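PDB 5XNE: alpha-acetolactate decarboxylase, which decarboxylates (2S)-2-acetolactate to (R)-acetoin and carbon dioxide, a step on the route to butane-2,3-diol. Local coordinates for residues S8-L13 with V134-A139; S74-T79 with V156-P161; M102-N107 with I199-N204. One frame throughout, in Å; residues are numbered along the deposited sequence.

Overall arrangement
The six segments come along the chain in the order 8-13, 74-79, 102-107, 134-139, 156-161 and 199-204, so each contact is interleaved with the other two. Contact 1 joins the short helices 10-14 and 136-139 near the zinc ion; its centre lies about 21 Å from that of contact 2 and about 27 Å from that of contact 3. Contacts 2 and 3 have centres about 10 Å apart and touch, with a probable hydrogen bond of 3.0 Å between Thr-79 OG1 and Ser-200 OG. Strand 3-7 pairs with both 73-76 and 195-208. Contact 2 is thus buried core within one chain, whereas contacts 1 and 3 reach the second subunit, into which the sheet continues at Asn-204.

Contact 1 of 3, residues S8-L13 with V134-A139; sequences STMTSL and VPMVEA
A buried helix-to-helix contact near the zinc site brings Met-10 and Leu-13, from helix 10-14, against Met-136, the first residue of helix 136-139. The sulfur of Met-136 is its centre. Leu-13 presents its CD2 methyl to Met-136 SD at 3.8 Å, and the terminal methyl CE of Met-10 reaches the same SD at 3.9 Å. Thus one sulfur receives a branch methyl from one residue and a chain end from another, purely by apolar packing.

The two methionines differ in shape. Met-136 points its CB at the partner segment and runs straight beyond CG, where chi2 of 173° carries SD across to the other helix. Met-10 instead bends at chi2 (65°), and this turn lets its methyl arrive at about a right angle to the Met-136 chain. Nearer the backbone, Met-136 CB lies 3.7 Å from the carbonyl oxygen Leu-13 O. The main chains also come close here, with Leu-13 CA and Met-136 CA 6.6 Å apart. All three touching residues are buried.

The start of helix 10-14 is fixed by an N-cap: Thr-9 OG1 accepts from Ser-12 N at 3.0 Å, with an N-H...O angle of 148°. This satisfies an amide of the first turn and sets the helix from which Met-10 and Leu-13 project. Pro-135 occupies the N-cap position of helix 136-139.

The side chain of Met-136 comes within about 7 Å of the zinc ion. Met-136 is not among the ligands; the metal is held by His-173, His-175 and His-186. A backbone hydrogen bond between Met-136 and Leu-14 further ties the two helices together. Both also pack on helix 225-232, where Met-10 touches Ile-229 and Thr-232, and Val-137 touches Thr-232.

Contact 2 of 3, residues S74-T79 with V156-P161; sequences SFTFFT and VGFLTP
The ring of Phe-158 is the flat group of this contact, and its carbons CD2, CE2, CZ and CE1 are the ones approached by segment 74-79. At the edge, near the ring plane, lies the methyl Thr-76 CG2, 4.1 Å from Phe-158 CE1. The backbone of Ser-74 and Phe-75 approaches from an oblique direction: Ser-74 O is 3.5 Å from Phe-158 CE2. The same ring carbon, Phe-158 CE2, is approached by Ser-74 CB, at 3.6 Å. A further aromatic, Phe-33, makes an edge-to-face pair with Phe-158.

The ring spans the gap from strand 156-160 to strand 74-76, two strands that do not pair with each other. They cross at 97°, close to perpendicular, and their axes come no nearer than 8.5 Å. That separation is bridged by the ring itself, since Phe-158 is the residue of 156-161 that touches 74-79. Its CG stands anti to the carbonyl carbon (chi1 -63°), which sends the ring out from the strand to reach Ser-74 and Thr-76, both of which point their CB toward segment 156-161.

The polar ends of these two residues are used elsewhere: Ser-74 OG bonds to Gln-6 OE1 and Thr-76 OG1 to Gln-3 O, so it is the carbon atoms of their side chains that meet the ring. An alanine in place of Phe-158 is likely to leave Ser-74 CB and Thr-76 CG2 without their apolar partner and open a gap between the crossing strands.

Within the buried interior, the Phe-158 side chain also touches Ala-111 of strand 109-115, which pairs with 151-160, and Ile-35 of strand 33-37, the antiparallel neighbour of 73-76.

Contact 3 of 3, residues M102-N107 with I199-N204; sequences MLPSRN and ISQKMN
A loop containing an ST turn at Ser-105 packs on strand 195-208 beside the dimer interface, with Leu-103 and Pro-104 meeting Ile-199 and Gln-201. The loop connects helix 92-100 to strand 109-115. Two residues apart on their strand, Ile-199 and Gln-201 both direct their CB at the loop, a spacing that puts them on the same face. Even so, Pro-104 CA and Gln-201 CA remain 8.9 Å apart, so the contact is made by side chains alone.

The close approach belongs to an amide oxygen and a proline ring. Gln-201 OE1 sits 3.3 Å from Pro-104 CG and 3.8 Å from Pro-104 CB, meeting the ring carbons in a close non-bonded contact. The glutamine reaches this far because CG is anti to the backbone N (chi1 171°) and the chain stays extended through chi2 (-179°); its side chain passes obliquely to the proline. More loosely, Leu-103 CD2 and Ile-199 CD1 come together methyl to methyl at 4.5 Å, a marginal apolar touch. Pro-104 itself is exposed.

Tyr-110, on strand 109-115, which pairs with 195-208, ties the pieces together: the side chains of Leu-103, Pro-104, Ile-199 and Gln-201 all touch it, and its hydroxyl hydrogen-bonds to Ser-105 O. At the dimer interface, Pro-104 packs on Phe-216 of the second subunit and Asn-107 ND2 bonds to Phe-215 O and Ala-218 O of that subunit.

In the ST turn the hydroxyl is gripped twice: Ser-105 OG hydrogen-bonds to Phe-216 O of the second subunit and accepts from the backbone amide Asn-107 N at 2.9 Å, with an N-H...O angle of 155°.

Contact 1 of 3, residues S8-L13 with V134-A139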
loop_
_atom_site.group_PDB
_atom_site.type_symbol
_atom_site.label_atom_id
_atom_site.label_comp_id
_atom_site.label_asym_id
_atom_site.label_seq_id
_atom_site.Cartn_x
_atom_site.Cartn_y
_atom_site.Cartn_z
ATOM N N SER B 8 5.485 4.350 7.467
ATOM C CA SER B 8 4.231 5.104 7.625
ATOM C C SER B 8 3.680 5.671 6.310
ATOM O O SER B 8 4.092 5.245 5.217
ATOM C CB SER B 8 4.412 6.238 8.648
ATOM O OG SER B 8 3.149 6.705 9.116
ATOM N N THR B 9 2.731 6.601 6.410
ATOM C CA THR B 9 2.016 7.076 5.226
ATOM C C THR B 9 2.099 8.576 5.030
ATOM O O THR B 9 2.215 9.354 5.990
ATOM C CB THR B 9 0.505 6.704 5.259
ATOM O OG1 THR B 9 -0.188 7.568 6.180
ATOM C CG2 THR B 9 0.317 5.247 5.653
ATOM N N MET B 10 1.998 8.992 3.774
ATOM C CA MET B 10 2.003 10.407 3.458
ATOM C C MET B 10 0.770 11.085 4.043
ATOM O O MET B 10 0.843 12.227 4.491
ATOM C CB MET B 10 2.061 10.628 1.938
ATOM C CG MET B 10 2.149 12.080 1.540
ATOM S SD MET B 10 3.704 12.812 2.091
ATOM C CE MET B 10 3.442 14.527 1.655
ATOM N N THR B 11 -0.351 10.378 4.072
ATOM C CA THR B 11 -1.547 11.010 4.622
ATOM C C THR B 11 -1.434 11.260 6.131
ATOM O O THR B 11 -2.060 12.198 6.641
ATOM C CB THR B 11 -2.793 10.199 4.334
ATOM O OG1 THR B 11 -2.639 8.877 4.858
ATOM C CG2 THR B 11 -3.056 10.155 2.814
ATOM N N SER B 12 -0.641 10.463 6.848
ATOM C CA SER B 12 -0.400 10.761 8.267
ATOM C C SER B 12 0.434 12.028 8.411
ATOM O O SER B 12 0.175 12.866 9.299
ATOM C CB SER B 12 0.269 9.570 8.978
ATOM O OG SER B 12 0.437 9.815 10.381
ATOM N N LEU B 13 1.424 12.190 7.535
ATOM C CA LEU B 13 2.196 13.416 7.508
ATOM C C LEU B 13 1.297 14.628 7.201
ATOM O O LEU B 13 1.407 15.672 7.853
ATOM C CB LEU B 13 3.335 13.302 6.485
ATOM C CG LEU B 13 4.641 14.032 6.772
ATOM C CD1 LEU B 13 5.329 13.541 8.050
ATOM C CD2 LEU B 13 5.564 13.932 5.560
ATOM N N VAL B 134 0.679 21.820 13.125
ATOM C CA VAL B 134 -0.338 22.168 12.140
ATOM C C VAL B 134 -0.289 21.191 10.962
ATOM O O VAL B 134 0.713 20.485 10.787
ATOM C CB VAL B 134 -0.151 23.619 11.648
ATOM C CG1 VAL B 134 -0.161 24.565 12.845
ATOM C CG2 VAL B 134 1.144 23.775 10.853
ATOM N N PRO B 135 -1.366 21.125 10.157
ATOM C CA PRO B 135 -1.339 20.226 8.996
ATOM C C PRO B 135 -0.233 20.613 8.021
ATOM O O PRO B 135 0.208 21.774 8.001
ATOM C CB PRO B 135 -2.720 20.416 8.362
ATOM C CG PRO B 135 -3.578 20.919 9.477
ATOM C CD PRO B 135 -2.677 21.778 10.309
ATOM N N MET B 136 0.213 19.656 7.218
ATOM C CA MET B 136 1.382 19.895 6.378
ATOM C C MET B 136 1.168 20.990 5.340
ATOM O O MET B 136 2.113 21.692 5.001
ATOM C CB MET B 136 1.816 18.610 5.680
ATOM C CG MET B 136 3.212 18.723 5.109
ATOM S SD MET B 136 3.799 17.155 4.454
ATOM C CE MET B 136 5.363 17.684 3.723
ATOM N N VAL B 137 -0.061 21.143 4.850
ATOM C CA VAL B 137 -0.355 22.204 3.885
ATOM C C VAL B 137 -0.033 23.572 4.486
ATOM O O VAL B 137 0.465 24.465 3.794
ATOM C CB VAL B 137 -1.825 22.153 3.421
ATOM C CG1 VAL B 137 -2.236 23.469 2.755
ATOM C CG2 VAL B 137 -2.024 20.995 2.458
ATOM N N GLU B 138 -0.267 23.721 5.787
ATOM C CA GLU B 138 0.080 24.962 6.476
ATOM C C GLU B 138 1.564 25.029 6.788
ATOM O O GLU B 138 2.185 26.087 6.678
ATOM C CB GLU B 138 -0.728 25.111 7.771
ATOM C CG GLU B 138 -2.232 25.085 7.560
ATOM C CD GLU B 138 -2.706 26.096 6.522
ATOM O OE1 GLU B 138 -2.111 27.196 6.431
ATOM O OE2 GLU B 138 -3.679 25.785 5.796
ATOM N N ALA B 139 2.133 23.893 7.184
ATOM C CA ALA B 139 3.519 23.857 7.622
ATOM C C ALA B 139 4.505 24.202 6.499
ATOM O O ALA B 139 5.572 24.758 6.766
ATOM C CB ALA B 139 3.852 22.482 8.213
#

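Contact 2 of 3, residues S74-T79 with V156-P161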
loop_
_atom_site.group_PDB
_atom_site.type_symbol
_atom_site.label_atom_id
_atom_site.label_comp_id
_atom_site.label_asym_id
_atom_site.label_seq_id
_atom_site.Cartn_x
_atom_site.Cartn_y
_atom_site.Cartn_z
ATOM N N SER B 74 11.352 6.206 3.067
ATOM C CA SER B 74 11.273 5.069 2.154
ATOM C C SER B 74 12.702 4.578 1.899
ATOM O O SER B 74 13.576 5.402 1.630
ATOM C CB SER B 74 10.615 5.466 0.820
ATOM O OG SER B 74 9.392 6.172 0.985
ATOM N N PHE B 75 12.915 3.264 1.947
ATOM C CA PHE B 75 14.259 2.683 1.758
ATOM C C PHE B 75 14.249 1.507 0.811
ATOM O O PHE B 75 13.235 0.828 0.655
ATOM C CB PHE B 75 14.841 2.211 3.088
ATOM C CG PHE B 75 14.900 3.275 4.119
ATOM C CD1 PHE B 75 15.903 4.233 4.089
ATOM C CD2 PHE B 75 13.948 3.323 5.127
ATOM C CE1 PHE B 75 15.951 5.241 5.041
ATOM C CE2 PHE B 75 13.990 4.329 6.083
ATOM C CZ PHE B 75 14.995 5.280 6.045
ATOM N N THR B 76 15.401 1.242 0.200
ATOM C CA THR B 76 15.565 -0.006 -0.523
ATOM C C THR B 76 17.035 -0.340 -0.591
ATOM O O THR B 76 17.888 0.522 -0.329
ATOM C CB THR B 76 14.975 0.071 -1.938
ATOM O OG1 THR B 76 14.776 -1.253 -2.444
ATOM C CG2 THR B 76 15.901 0.833 -2.870
ATOM N N PHE B 77 17.326 -1.588 -0.935
ATOM C CA PHE B 77 18.688 -1.959 -1.283
ATOM C C PHE B 77 18.792 -1.810 -2.791
ATOM O O PHE B 77 18.211 -2.595 -3.556
ATOM C CB PHE B 77 19.021 -3.383 -0.820
ATOM C CG PHE B 77 19.235 -3.492 0.656
ATOM C CD1 PHE B 77 20.384 -2.965 1.244
ATOM C CD2 PHE B 77 18.278 -4.084 1.467
ATOM C CE1 PHE B 77 20.581 -3.049 2.616
ATOM C CE2 PHE B 77 18.467 -4.173 2.841
ATOM C CZ PHE B 77 19.609 -3.657 3.416
ATOM N N PHE B 78 19.502 -0.768 -3.203
ATOM C CA PHE B 78 19.555 -0.366 -4.594
ATOM C C PHE B 78 20.389 -1.352 -5.399
ATOM O O PHE B 78 21.487 -1.726 -4.986
ATOM C CB PHE B 78 20.122 1.042 -4.713
ATOM C CG PHE B 78 19.943 1.660 -6.069
ATOM C CD1 PHE B 78 20.815 1.366 -7.112
ATOM C CD2 PHE B 78 18.911 2.561 -6.300
ATOM C CE1 PHE B 78 20.643 1.941 -8.360
ATOM C CE2 PHE B 78 18.735 3.142 -7.537
ATOM C CZ PHE B 78 19.607 2.840 -8.577
ATOM N N THR B 79 19.846 -1.769 -6.537
ATOM C CA THR B 79 20.573 -2.624 -7.472
ATOM C C THR B 79 20.510 -1.967 -8.839
ATOM O O THR B 79 19.456 -1.518 -9.264
ATOM C CB THR B 79 19.985 -4.043 -7.535
ATOM O OG1 THR B 79 18.655 -3.983 -8.059
ATOM C CG2 THR B 79 19.946 -4.664 -6.146
ATOM N N VAL B 156 18.052 11.689 -6.136
ATOM C CA VAL B 156 17.733 10.330 -5.754
ATOM C C VAL B 156 16.315 10.254 -5.186
ATOM O O VAL B 156 15.881 11.141 -4.443
ATOM C CB VAL B 156 18.756 9.861 -4.745
ATOM C CG1 VAL B 156 18.913 10.906 -3.813
ATOM C CG2 VAL B 156 18.263 8.788 -3.936
ATOM N N GLY B 157 15.597 9.196 -5.542
ATOM C CA GLY B 157 14.255 9.031 -5.010
ATOM C C GLY B 157 13.560 7.849 -5.623
ATOM O O GLY B 157 14.197 6.864 -5.999
ATOM N N PHE B 158 12.235 7.945 -5.709
ATOM C CA PHE B 158 11.419 6.801 -6.085
ATOM C C PHE B 158 10.338 7.183 -7.072
ATOM O O PHE B 158 9.832 8.307 -7.061
ATOM C CB PHE B 158 10.763 6.176 -4.852
ATOM C CG PHE B 158 11.744 5.615 -3.861
ATOM C CD1 PHE B 158 12.260 4.338 -4.028
ATOM C CD2 PHE B 158 12.147 6.364 -2.765
ATOM C CE1 PHE B 158 13.164 3.812 -3.124
ATOM C CE2 PHE B 158 13.058 5.842 -1.851
ATOM C CZ PHE B 158 13.556 4.561 -2.026
ATOM N N LEU B 159 10.006 6.228 -7.936
ATOM C CA LEU B 159 8.770 6.297 -8.714
ATOM C C LEU B 159 7.752 5.356 -8.090
ATOM O O LEU B 159 8.028 4.178 -7.860
ATOM C CB LEU B 159 8.993 5.933 -10.183
ATOM C CG LEU B 159 7.731 6.223 -11.027
ATOM C CD1 LEU B 159 7.623 7.669 -11.581
ATOM C CD2 LEU B 159 7.548 5.192 -12.106
ATOM N N THR B 160 6.565 5.886 -7.827
ATOM C CA THR B 160 5.523 5.142 -7.136
ATOM C C THR B 160 4.268 5.049 -8.000
ATOM O O THR B 160 3.828 6.059 -8.544
ATOM C CB THR B 160 5.202 5.815 -5.799
ATOM O OG1 THR B 160 6.367 5.756 -4.960
ATOM C CG2 THR B 160 4.038 5.135 -5.103
ATOM N N PRO B 161 3.714 3.833 -8.151
ATOM C CA PRO B 161 2.469 3.660 -8.913
ATOM C C PRO B 161 1.301 4.410 -8.304
ATOM O O PRO B 161 1.259 4.609 -7.081
ATOM C CB PRO B 161 2.209 2.143 -8.842
ATOM C CG PRO B 161 3.502 1.533 -8.511
ATOM C CD PRO B 161 4.235 2.552 -7.655
#

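Contact 3 of 3, residues M102-N107 with I199-N204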
loop_
_atom_site.group_PDB
_atom_site.type_symbol
_atom_site.label_atom_id
_atom_site.label_comp_id
_atom_site.label_asym_id
_atom_site.label_seq_id
_atom_site.Cartn_x
_atom_site.Cartn_y
_atom_site.Cartn_z
ATOM N N MET B 102 10.233 4.361 -20.670
ATOM C CA MET B 102 11.239 3.296 -20.742
ATOM C C MET B 102 11.074 2.248 -19.627
ATOM O O MET B 102 11.641 1.155 -19.690
ATOM C CB MET B 102 12.638 3.925 -20.712
ATOM C CG MET B 102 13.666 3.264 -19.806
ATOM S SD MET B 102 15.341 3.840 -20.146
ATOM C CE MET B 102 16.279 2.893 -18.943
ATOM N N LEU B 103 10.282 2.580 -18.614
ATOM C CA LEU B 103 9.986 1.628 -17.547
ATOM C C LEU B 103 9.257 0.414 -18.107
ATOM O O LEU B 103 8.397 0.564 -18.976
ATOM C CB LEU B 103 9.134 2.284 -16.470
ATOM C CG LEU B 103 9.715 3.571 -15.892
ATOM C CD1 LEU B 103 8.622 4.331 -15.212
ATOM C CD2 LEU B 103 10.834 3.253 -14.931
ATOM N N PRO B 104 9.600 -0.788 -17.613
ATOM C CA PRO B 104 8.899 -2.021 -17.991
ATOM C C PRO B 104 7.403 -1.916 -17.702
ATOM O O PRO B 104 6.579 -2.493 -18.413
ATOM C CB PRO B 104 9.560 -3.087 -17.109
ATOM C CG PRO B 104 10.903 -2.535 -16.791
ATOM C CD PRO B 104 10.729 -1.050 -16.706
ATOM N N SER B 105 7.058 -1.162 -16.665
ATOM C CA SER B 105 5.661 -1.023 -16.274
ATOM C C SER B 105 5.452 0.172 -15.348
ATOM O O SER B 105 6.264 0.422 -14.460
ATOM C CB SER B 105 5.167 -2.295 -15.575
ATOM O OG SER B 105 3.865 -2.115 -15.027
ATOM N N ARG B 106 4.347 0.877 -15.543
ATOM C CA ARG B 106 3.953 1.941 -14.631
ATOM C C ARG B 106 3.273 1.407 -13.366
ATOM O O ARG B 106 2.819 2.176 -12.522
ATOM C CB ARG B 106 3.024 2.910 -15.343
ATOM C CG ARG B 106 3.710 3.791 -16.368
ATOM C CD ARG B 106 3.249 5.178 -16.038
ATOM N NE ARG B 106 4.051 6.273 -16.567
ATOM C CZ ARG B 106 3.678 7.541 -16.424
ATOM N NH1 ARG B 106 2.556 7.822 -15.769
ATOM N NH2 ARG B 106 4.410 8.524 -16.907
ATOM N N ASN B 107 3.217 0.088 -13.233
ATOM C CA ASN B 107 2.534 -0.533 -12.105
ATOM C C ASN B 107 3.498 -1.117 -11.077
ATOM O O ASN B 107 3.071 -1.802 -10.148
ATOM C CB ASN B 107 1.586 -1.620 -12.612
ATOM C CG ASN B 107 0.609 -1.087 -13.633
ATOM O OD1 ASN B 107 0.161 0.060 -13.540
ATOM N ND2 ASN B 107 0.271 -1.914 -14.622
ATOM N N ILE B 199 18.513 2.910 -12.430
ATOM C CA ILE B 199 17.156 2.581 -11.977
ATOM C C ILE B 199 17.113 1.165 -11.402
ATOM O O ILE B 199 17.741 0.233 -11.936
ATOM C CB ILE B 199 16.131 2.714 -13.123
ATOM C CG1 ILE B 199 16.137 4.141 -13.677
ATOM C CG2 ILE B 199 14.729 2.353 -12.652
ATOM C CD1 ILE B 199 15.182 4.369 -14.830
ATOM N N SER B 200 16.382 1.008 -10.297
ATOM C CA SER B 200 16.255 -0.277 -9.622
ATOM C C SER B 200 14.773 -0.631 -9.502
ATOM O O SER B 200 13.987 0.143 -8.962
ATOM C CB SER B 200 16.927 -0.221 -8.249
ATOM O OG SER B 200 16.988 -1.499 -7.638
ATOM N N GLN B 201 14.391 -1.792 -10.026
ATOM C CA GLN B 201 12.989 -2.203 -10.068
ATOM C C GLN B 201 12.652 -3.068 -8.856
ATOM O O GLN B 201 13.396 -3.988 -8.519
ATOM C CB GLN B 201 12.708 -2.969 -11.373
ATOM C CG GLN B 201 11.339 -3.633 -11.437
ATOM C CD GLN B 201 11.146 -4.397 -12.735
ATOM O OE1 GLN B 201 11.281 -3.835 -13.819
ATOM N NE2 GLN B 201 10.846 -5.685 -12.629
ATOM N N LYS B 202 11.528 -2.787 -8.203
ATOM C CA LYS B 202 11.122 -3.560 -7.027
ATOM C C LYS B 202 9.696 -4.122 -7.174
ATOM O O LYS B 202 8.792 -3.411 -7.637
ATOM C CB LYS B 202 11.223 -2.693 -5.762
ATOM C CG LYS B 202 12.651 -2.227 -5.427
ATOM C CD LYS B 202 13.588 -3.420 -5.290
ATOM C CE LYS B 202 15.004 -3.006 -4.933
ATOM N NZ LYS B 202 15.468 -2.023 -5.898
ATOM N N MET B 203 9.508 -5.385 -6.768
ATOM C CA MET B 203 8.220 -6.079 -6.911
ATOM C C MET B 203 7.415 -6.147 -5.620
ATOM O O MET B 203 6.339 -6.728 -5.595
ATOM C CB MET B 203 8.426 -7.513 -7.415
ATOM C CG MET B 203 9.189 -7.624 -8.713
ATOM S SD MET B 203 8.340 -6.753 -10.036
ATOM C CE MET B 203 7.030 -7.924 -10.451
ATOM N N ASN B 204 7.959 -5.596 -4.539
ATOM C CA ASN B 204 7.281 -5.596 -3.250
ATOM C C ASN B 204 7.315 -4.216 -2.632
ATOM O O ASN B 204 8.294 -3.485 -2.792
ATOM C CB ASN B 204 7.926 -6.562 -2.241
ATOM C CG ASN B 204 7.768 -8.021 -2.612
ATOM O OD1 ASN B 204 6.876 -8.723 -2.104
ATOM N ND2 ASN B 204 8.658 -8.501 -3.472
#